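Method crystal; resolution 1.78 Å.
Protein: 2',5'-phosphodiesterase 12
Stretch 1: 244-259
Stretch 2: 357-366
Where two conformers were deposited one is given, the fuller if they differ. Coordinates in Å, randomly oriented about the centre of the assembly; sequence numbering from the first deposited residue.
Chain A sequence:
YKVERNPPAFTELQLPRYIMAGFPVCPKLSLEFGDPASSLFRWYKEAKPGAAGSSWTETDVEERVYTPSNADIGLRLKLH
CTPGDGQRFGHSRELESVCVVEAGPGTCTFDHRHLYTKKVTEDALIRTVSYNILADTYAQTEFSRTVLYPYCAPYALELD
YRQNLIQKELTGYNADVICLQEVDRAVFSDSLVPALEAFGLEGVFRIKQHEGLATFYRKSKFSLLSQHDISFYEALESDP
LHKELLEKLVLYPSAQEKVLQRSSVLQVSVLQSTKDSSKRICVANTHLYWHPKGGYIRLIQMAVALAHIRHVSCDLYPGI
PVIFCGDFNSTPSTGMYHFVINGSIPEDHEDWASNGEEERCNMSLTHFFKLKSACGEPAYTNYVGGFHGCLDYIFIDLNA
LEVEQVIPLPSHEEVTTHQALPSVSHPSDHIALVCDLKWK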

ATOM      1  N   GLU A 244     -12.114 -12.317 -26.675  1.00 22.92           N
ATOM      2  CA  GLU A 244     -11.400 -13.565 -26.969  1.00 24.43           C
ATOM      3  C   GLU A 244     -11.290 -14.452 -25.718  1.00 27.42           C
ATOM      4  O   GLU A 244     -11.443 -15.677 -25.813  1.00 26.73           O
ATOM      5  CB  GLU A 244     -10.016 -13.265 -27.546  1.00 26.51           C
ATOM      6  CG  GLU A 244      -9.405 -14.419 -28.321  1.00 44.37           C
ATOM      7  CD  GLU A 244      -8.006 -14.151 -28.843  1.00 74.45           C
ATOM      8  OE1 GLU A 244      -7.816 -13.139 -29.557  1.00 72.35           O
ATOM      9  OE2 GLU A 244      -7.100 -14.963 -28.544  1.00 71.48           O
ATOM     10  N   LEU A 245     -11.035 -13.839 -24.543  1.00 21.63           N
ATOM     11  CA  LEU A 245     -10.953 -14.598 -23.295  1.00 19.48           C
ATOM     12  C   LEU A 245     -12.358 -15.087 -22.869  1.00 22.33           C
ATOM     13  O   LEU A 245     -12.512 -16.245 -22.475  1.00 20.78           O
ATOM     14  CB  LEU A 245     -10.297 -13.754 -22.205  1.00 18.52           C
ATOM     15  CG  LEU A 245     -10.111 -14.394 -20.841  1.00 21.41           C
ATOM     16  CD1 LEU A 245      -9.173 -15.578 -20.917  1.00 21.43           C
ATOM     17  CD2 LEU A 245      -9.586 -13.368 -19.869  1.00 21.05           C
ATOM     18  N   LEU A 246     -13.384 -14.224 -23.014  1.00 20.96           N
ATOM     19  CA  LEU A 246     -14.758 -14.601 -22.707  1.00 21.90           C
ATOM     20  C   LEU A 246     -15.171 -15.792 -23.588  1.00 29.43           C
ATOM     21  O   LEU A 246     -15.757 -16.748 -23.076  1.00 29.97           O
ATOM     22  CB  LEU A 246     -15.717 -13.418 -22.874  1.00 22.05           C
ATOM     23  CG  LEU A 246     -17.132 -13.615 -22.312  1.00 25.72           C
ATOM     24  CD1 LEU A 246     -17.119 -13.772 -20.796  1.00 25.54           C
ATOM     25  CD2 LEU A 246     -18.040 -12.461 -22.706  1.00 26.87           C
ATOM     26  N   GLU A 247     -14.763 -15.772 -24.874  1.00 27.66           N
ATOM     27  CA  GLU A 247     -15.005 -16.843 -25.850  1.00 28.96           C
ATOM     28  C   GLU A 247     -14.354 -18.167 -25.411  1.00 32.56           C
ATOM     29  O   GLU A 247     -14.987 -19.209 -25.556  1.00 32.32           O
ATOM     30  CB  GLU A 247     -14.496 -16.434 -27.245  1.00 31.21           C
ATOM     31  CG  GLU A 247     -15.475 -15.547 -28.005  1.00 47.50           C
ATOM     32  CD  GLU A 247     -14.965 -14.881 -29.273  1.00 75.80           C
ATOM     33  OE1 GLU A 247     -14.110 -15.476 -29.970  1.00 81.21           O
ATOM     34  OE2 GLU A 247     -15.455 -13.772 -29.589  1.00 64.13           O
ATOM     35  N   LYS A 248     -13.128 -18.134 -24.837  1.00 27.90           N
ATOM     36  CA  LYS A 248     -12.447 -19.335 -24.329  1.00 27.61           C
ATOM     37  C   LYS A 248     -13.213 -19.974 -23.155  1.00 32.85           C
ATOM     38  O   LYS A 248     -13.102 -21.183 -22.936  1.00 33.45           O
ATOM     39  CB  LYS A 248     -11.010 -19.018 -23.901  1.00 29.66           C
ATOM     40  CG  LYS A 248     -10.072 -18.815 -25.086  1.00 35.04           C
ATOM     41  CD  LYS A 248      -8.694 -18.355 -24.669  1.00 37.11           C
ATOM     42  CE  LYS A 248      -7.692 -18.753 -25.720  1.00 45.91           C
ATOM     43  NZ  LYS A 248      -6.917 -17.591 -26.209  1.00 56.06           N
ATOM     44  N   LEU A 249     -13.980 -19.158 -22.406  1.00 29.51           N
ATOM     45  CA  LEU A 249     -14.768 -19.561 -21.240  1.00 30.16           C
ATOM     46  C   LEU A 249     -16.186 -20.066 -21.585  1.00 37.76           C
ATOM     47  O   LEU A 249     -16.895 -20.477 -20.668  1.00 38.51           O
ATOM     48  CB  LEU A 249     -14.881 -18.373 -20.263  1.00 29.62           C
ATOM     49  CG  LEU A 249     -13.705 -18.172 -19.307  1.00 33.08           C
ATOM     50  CD1 LEU A 249     -13.739 -16.787 -18.671  1.00 32.72           C
ATOM     51  CD2 LEU A 249     -13.683 -19.238 -18.207  1.00 34.22           C
ATOM     52  N   VAL A 250     -16.602 -20.047 -22.876  1.00 36.52           N
ATOM     53  CA  VAL A 250     -17.958 -20.471 -23.284  1.00 36.83           C
ATOM     54  C   VAL A 250     -18.218 -21.963 -22.986  1.00 38.60           C
ATOM     55  O   VAL A 250     -19.320 -22.295 -22.567  1.00 37.65           O
ATOM     56  CB  VAL A 250     -18.340 -20.132 -24.756  1.00 41.61           C
ATOM     57  CG1 VAL A 250     -18.319 -18.630 -25.010  1.00 41.55           C
ATOM     58  CG2 VAL A 250     -17.486 -20.883 -25.779  1.00 41.83           C
ATOM     59  N   LEU A 251     -17.215 -22.840 -23.155  1.00 35.05           N
ATOM     60  CA  LEU A 251     -17.395 -24.278 -22.897  1.00 34.84           C
ATOM     61  C   LEU A 251     -17.254 -24.616 -21.415  1.00 32.87           C
ATOM     62  O   LEU A 251     -17.453 -25.771 -21.032  1.00 31.64           O
ATOM     63  CB  LEU A 251     -16.394 -25.108 -23.719  1.00 35.89           C
ATOM     64  CG  LEU A 251     -16.634 -25.098 -25.229  1.00 41.61           C
ATOM     65  CD1 LEU A 251     -15.334 -24.910 -25.981  1.00 42.53           C
ATOM     66  CD2 LEU A 251     -17.352 -26.346 -25.676  1.00 44.08           C
ATOM     67  N   TYR A 252     -16.938 -23.610 -20.576  1.00 25.97           N
ATOM     68  CA  TYR A 252     -16.752 -23.814 -19.137  1.00 25.30           C
ATOM     69  C   TYR A 252     -17.682 -22.886 -18.334  1.00 30.38           C
ATOM     70  O   TYR A 252     -17.180 -21.982 -17.645  1.00 30.65           O
ATOM     71  CB  TYR A 252     -15.285 -23.540 -18.778  1.00 26.25           C
ATOM     72  CG  TYR A 252     -14.282 -24.292 -19.620  1.00 26.41           C
ATOM     73  CD1 TYR A 252     -14.222 -25.684 -19.595  1.00 27.37           C
ATOM     74  CD2 TYR A 252     -13.351 -23.613 -20.398  1.00 27.03           C
ATOM     75  CE1 TYR A 252     -13.265 -26.379 -20.324  1.00 26.36           C
ATOM     76  CE2 TYR A 252     -12.392 -24.300 -21.138  1.00 27.96           C
ATOM     77  CZ  TYR A 252     -12.355 -25.684 -21.098  1.00 32.48           C
ATOM     78  OH  TYR A 252     -11.406 -26.368 -21.813  1.00 30.67           O
ATOM     79  N   PRO A 253     -19.030 -23.068 -18.394  1.00 27.41           N
ATOM     80  CA  PRO A 253     -19.928 -22.127 -17.695  1.00 27.00           C
ATOM     81  C   PRO A 253     -19.766 -22.080 -16.175  1.00 29.24           C
ATOM     82  O   PRO A 253     -19.993 -21.023 -15.590  1.00 27.28           O
ATOM     83  CB  PRO A 253     -21.332 -22.627 -18.062  1.00 29.12           C
ATOM     84  CG  PRO A 253     -21.149 -23.473 -19.255  1.00 33.04           C
ATOM     85  CD  PRO A 253     -19.807 -24.083 -19.143  1.00 28.48           C
ATOM     86  N   SER A 254     -19.391 -23.202 -15.536  1.00 26.19           N
ATOM     87  CA  SER A 254     -19.233 -23.226 -14.075  1.00 25.95           C
ATOM     88  C   SER A 254     -18.029 -22.386 -13.632  1.00 26.82           C
ATOM     89  O   SER A 254     -18.143 -21.630 -12.671  1.00 25.29           O
ATOM     90  CB  SER A 254     -19.111 -24.653 -13.563  1.00 31.08           C
ATOM     91  OG  SER A 254     -20.346 -25.314 -13.782  1.00 41.80           O
ATOM     92  N   ALA A 255     -16.902 -22.514 -14.332  1.00 23.14           N
ATOM     93  CA  ALA A 255     -15.693 -21.722 -14.055  1.00 22.64           C
ATOM     94  C   ALA A 255     -15.979 -20.254 -14.359  1.00 25.71           C
ATOM     95  O   ALA A 255     -15.647 -19.404 -13.538  1.00 25.60           O
ATOM     96  CB  ALA A 255     -14.541 -22.218 -14.906  1.00 23.49           C
ATOM     97  N   GLN A 256     -16.650 -19.956 -15.503  1.00 20.93           N
ATOM     98  CA  GLN A 256     -16.999 -18.568 -15.860  1.00 21.04           C
ATOM     99  C   GLN A 256     -17.861 -17.919 -14.766  1.00 25.18           C
ATOM    100  O   GLN A 256     -17.561 -16.791 -14.360  1.00 22.90           O
ATOM    101  CB  GLN A 256     -17.702 -18.482 -17.233  1.00 22.50           C
ATOM    102  CG  GLN A 256     -18.072 -17.044 -17.638  1.00 30.53           C
ATOM    103  CD  GLN A 256     -18.882 -16.947 -18.902  1.00 49.53           C
ATOM    104  OE1 GLN A 256     -19.918 -16.280 -18.952  1.00 48.69           O
ATOM    105  NE2 GLN A 256     -18.391 -17.531 -19.971  1.00 39.70           N
ATOM    106  N   GLU A 257     -18.884 -18.636 -14.240  1.00 23.31           N
ATOM    107  CA  GLU A 257     -19.750 -18.075 -13.189  1.00 23.60           C
ATOM    108  C   GLU A 257     -18.976 -17.740 -11.919  1.00 25.65           C
ATOM    109  O   GLU A 257     -19.236 -16.690 -11.335  1.00 24.58           O
ATOM    110  CB  GLU A 257     -20.942 -18.997 -12.834  1.00 25.31           C
ATOM    111  N   LYS A 258     -18.031 -18.602 -11.500  1.00 22.50           N
ATOM    112  CA  LYS A 258     -17.225 -18.375 -10.294  1.00 21.82           C
ATOM    113  C   LYS A 258     -16.296 -17.157 -10.479  1.00 23.63           C
ATOM    114  O   LYS A 258     -16.139 -16.384  -9.537  1.00 21.23           O
ATOM    115  CB  LYS A 258     -16.397 -19.619  -9.929  1.00 24.40           C
ATOM    116  CG  LYS A 258     -17.234 -20.770  -9.362  1.00 33.09           C
ATOM    117  N   VAL A 259     -15.724 -16.972 -11.691  1.00 18.98           N
ATOM    118  CA  VAL A 259     -14.850 -15.801 -11.981  1.00 17.80           C
ATOM    119  C   VAL A 259     -15.696 -14.530 -11.909  1.00 19.56           C
ATOM    120  O   VAL A 259     -15.301 -13.547 -11.277  1.00 16.46           O
ATOM    121  CB  VAL A 259     -14.108 -15.920 -13.352  1.00 21.30           C
ATOM    122  CG1 VAL A 259     -13.270 -14.671 -13.633  1.00 21.07           C
ATOM    123  CG2 VAL A 259     -13.221 -17.156 -13.386  1.00 21.12           C
ATOM    124  N   GLU A 357     -13.183 -30.922 -11.105  1.00 27.29           N
ATOM    125  CA  GLU A 357     -13.663 -31.103 -12.474  1.00 26.38           C
ATOM    126  C   GLU A 357     -14.823 -30.210 -12.855  1.00 27.71           C
ATOM    127  O   GLU A 357     -14.892 -29.802 -14.006  1.00 28.07           O
ATOM    128  CB  GLU A 357     -14.103 -32.568 -12.716  1.00 28.18           C
ATOM    129  CG  GLU A 357     -12.959 -33.552 -12.784  1.00 37.82           C
ATOM    130  CD  GLU A 357     -11.957 -33.286 -13.891  1.00 53.33           C
ATOM    131  OE1 GLU A 357     -12.269 -33.569 -15.070  1.00 43.03           O
ATOM    132  OE2 GLU A 357     -10.861 -32.775 -13.574  1.00 47.44           O
ATOM    133  N   GLU A 358     -15.762 -29.952 -11.942  1.00 23.95           N
ATOM    134  CA  GLU A 358     -16.939 -29.156 -12.278  1.00 25.11           C
ATOM    135  C   GLU A 358     -16.544 -27.766 -12.823  1.00 29.61           C
ATOM    136  O   GLU A 358     -17.125 -27.316 -13.814  1.00 29.39           O
ATOM    137  CB  GLU A 358     -17.872 -29.014 -11.067  1.00 27.05           C
ATOM    138  N   GLU A 359     -15.491 -27.161 -12.234  1.00 25.89           N
ATOM    139  CA  GLU A 359     -14.987 -25.810 -12.539  1.00 25.96           C
ATOM    140  C   GLU A 359     -13.681 -25.824 -13.365  1.00 31.92           C
ATOM    141  O   GLU A 359     -12.987 -24.805 -13.444  1.00 31.16           O
ATOM    142  CB  GLU A 359     -14.790 -25.031 -11.227  1.00 26.90           C
ATOM    143  CG  GLU A 359     -16.098 -24.689 -10.526  1.00 28.59           C
ATOM    144  CD  GLU A 359     -16.001 -24.151  -9.109  1.00 46.34           C
ATOM    145  OE1 GLU A 359     -14.973 -23.523  -8.751  1.00 30.79           O
ATOM    146  OE2 GLU A 359     -16.994 -24.324  -8.364  1.00 41.88           O
ATOM    147  N   ARG A 360     -13.382 -26.964 -14.009  1.00 29.34           N
ATOM    148  CA  ARG A 360     -12.241 -27.165 -14.907  1.00 29.59           C
ATOM    149  C   ARG A 360     -12.390 -26.205 -16.102  1.00 32.15           C
ATOM    150  O   ARG A 360     -13.506 -26.079 -16.617  1.00 33.15           O
ATOM    151  CB  ARG A 360     -12.248 -28.633 -15.355  1.00 31.77           C
ATOM    152  CG  ARG A 360     -11.099 -29.105 -16.212  1.00 45.84           C
ATOM    153  CD  ARG A 360     -11.057 -30.627 -16.188  1.00 53.24           C
ATOM    154  NE  ARG A 360     -10.220 -31.205 -17.240  1.00 65.98           N
ATOM    155  CZ  ARG A 360      -8.918 -31.454 -17.121  1.00 79.33           C
ATOM    156  NH1 ARG A 360      -8.275 -31.145 -16.002  1.00 62.49           N
ATOM    157  NH2 ARG A 360      -8.245 -31.994 -18.130  1.00 68.17           N
ATOM    158  N   CYS A 361     -11.302 -25.500 -16.512  1.00 25.97           N
ATOM    159  CA  CYS A 361     -11.385 -24.532 -17.619  1.00 24.33           C
ATOM    160  C   CYS A 361     -10.069 -24.419 -18.394  1.00 26.98           C
ATOM    161  O   CYS A 361      -9.576 -23.303 -18.629  1.00 24.36           O
ATOM    162  CB  CYS A 361     -11.850 -23.169 -17.120  1.00 24.64           C
ATOM    163  SG  CYS A 361     -10.803 -22.470 -15.821  1.00 28.33           S
ATOM    164  N   ASN A 362      -9.548 -25.589 -18.859  1.00 22.21           N
ATOM    165  CA  ASN A 362      -8.321 -25.708 -19.633  1.00 21.41           C
ATOM    166  C   ASN A 362      -8.323 -24.794 -20.823  1.00 24.62           C
ATOM    167  O   ASN A 362      -9.211 -24.856 -21.681  1.00 22.69           O
ATOM    168  CB  ASN A 362      -8.102 -27.154 -20.087  1.00 25.15           C
ATOM    169  CG  ASN A 362      -7.892 -28.071 -18.924  1.00 34.96           C
ATOM    170  OD1 ASN A 362      -8.825 -28.401 -18.190  1.00 32.27           O
ATOM    171  ND2 ASN A 362      -6.648 -28.357 -18.634  1.00 24.91           N
ATOM    172  N   MET A 363      -7.304 -23.930 -20.879  1.00 21.42           N
ATOM    173  CA  MET A 363      -7.143 -23.000 -21.995  1.00 19.18           C
ATOM    174  C   MET A 363      -5.701 -22.566 -22.060  1.00 21.85           C
ATOM    175  O   MET A 363      -4.957 -22.685 -21.080  1.00 21.54           O
ATOM    176  CB  MET A 363      -8.113 -21.796 -21.903  1.00 20.87           C
ATOM    177  CG  MET A 363      -7.877 -20.903 -20.706  1.00 23.53           C
ATOM    178  SD  MET A 363      -8.961 -19.461 -20.601  1.00 26.92           S
ATOM    179  CE  MET A 363     -10.530 -20.224 -20.169  1.00 24.01           C
ATOM    180  N   SER A 364      -5.307 -22.107 -23.241  1.00 19.09           N
ATOM    181  CA  SER A 364      -3.982 -21.591 -23.530  1.00 20.01           C
ATOM    182  C   SER A 364      -4.049 -20.070 -23.441  1.00 24.40           C
ATOM    183  O   SER A 364      -4.987 -19.476 -23.974  1.00 27.03           O
ATOM    184  CB  SER A 364      -3.547 -22.036 -24.923  1.00 25.80           C
ATOM    185  OG  SER A 364      -2.189 -21.693 -25.161  1.00 37.66           O
ATOM    186  N   LEU A 365      -3.100 -19.440 -22.752  1.00 19.40           N
ATOM    187  CA  LEU A 365      -3.057 -17.969 -22.647  1.00 18.18           C
ATOM    188  C   LEU A 365      -1.691 -17.476 -23.016  1.00 18.36           C
ATOM    189  O   LEU A 365      -0.714 -18.136 -22.695  1.00 18.08           O
ATOM    190  CB  LEU A 365      -3.391 -17.461 -21.228  1.00 18.03           C
ATOM    191  CG  LEU A 365      -4.732 -17.846 -20.580  1.00 22.50           C
ATOM    192  CD1 LEU A 365      -4.781 -17.320 -19.162  1.00 22.20           C
ATOM    193  CD2 LEU A 365      -5.918 -17.332 -21.374  1.00 24.42           C
ATOM    194  N   THR A 366      -1.620 -16.296 -23.654  1.00 15.23           N
ATOM    195  CA  THR A 366      -0.356 -15.676 -24.046  0.50 15.24           C
ATOM    196  C   THR A 366      -0.372 -14.183 -23.804  1.00 18.69           C
ATOM    197  O   THR A 366      -1.409 -13.547 -23.948  1.00 19.64           O
ATOM    198  CB  THR A 366      -0.047 -15.914 -25.531  0.50 22.25           C
ATOM    199  OG1 THR A 366      -1.153 -15.484 -26.314  0.50 25.48           O
ATOM    200  CG2 THR A 366       0.297 -17.336 -25.830  0.50 19.92           C
TER
HETATM  201  O   HOH W   1     -20.140 -28.083 -14.055  1.00 49.39           O
HETATM  202  O   HOH W   2     -16.091 -25.368 -15.927  1.00 30.02           O

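Two segments far apart in sequence pack side by side in this contact. The first is the end of one helix, a turn, and the start of another helix. The second is mostly irregular and becomes a strand at Leu365. The two segments run in opposite senses: Leu245 lies nearest Leu365, and Ala255 lies nearest Glu359. They also converge along the way. The CA atoms of Leu245 and Leu365 are 8.6 Å apart, and those of Ala255 and Glu359 only 4.4 Å. The wide end is filled by long side chains; the narrow end has the Ala255 methyl at its closest fit.

Tyr252 is the main bump on the first segment. It closes the type I turn that starts at Leu249 and takes the N-cap position of the second helix. Its CA-to-CB bond points toward the other segment, and the ring lies along the backbone there. Cys361 CA sits 3.4 Å from the centroid of the Tyr252 ring, 7° off the ring normal. This is a CH-pi contact made squarely over the face. The ring is thus laid flat on the chain at Cys361. Its far end is fixed by a hydrogen bond, in which Tyr252 OH donates to Asn362 O at 2.7 Å. This is the one direct hydrogen bond between the segments. At the near end, Tyr252 CD1 comes within 3.1 Å of Arg360 O.

Met363 is the answering bump from the second segment. Its side chain enters the hollow between the first helix and the turn. Met363 CE lies 3.8 Å from Leu249 CD2 and 3.9 Å from Lys248 O. It also reaches the Tyr252 ring, with 4.4 Å between Met363 CE and Tyr252 CD2. The sulfur packs on the helix, with Met363 SD 3.9 Å from Leu245 CD1 and 3.9 Å from Lys248 CB.

Leu245 and Leu365 close the wide end. Both leave their backbones sideways, but their ends approach, and Leu245 CD1 meets Leu365 CD2 at 3.7 Å. Lys248 runs alongside, with Lys248 CE 3.3 Å from Ser364 O. Within its own helix, Lys248 NZ forms a salt bridge with Glu244 OE2 at 3.5 Å.

At the narrow end Ala255 is the close fit. Ala255 CB is 3.4 Å from Glu359 O and 3.6 Å from Cys361 CB. Here the helix comes closest to the turn formed by Glu357 to Arg360, with the Ala255 methyl against the Glu359 carbonyl. Ser254 sits beside it, with Ser254 CB 3.3 Å from Glu358 O. Lys258 is modelled only as far as CG, and Lys258 CG lies 3.6 Å from Glu359 CD.

Water fills the gaps left here. Water 1 bridges Ser254 OG (2.8 Å from its O) and Glu358 O (3.1 Å). The O of water 2 donates to Glu358 O at 3.1 Å and to Arg360 O at 2.8 Å, and accepts a weak bond from Ala255 N at 3.4 Å.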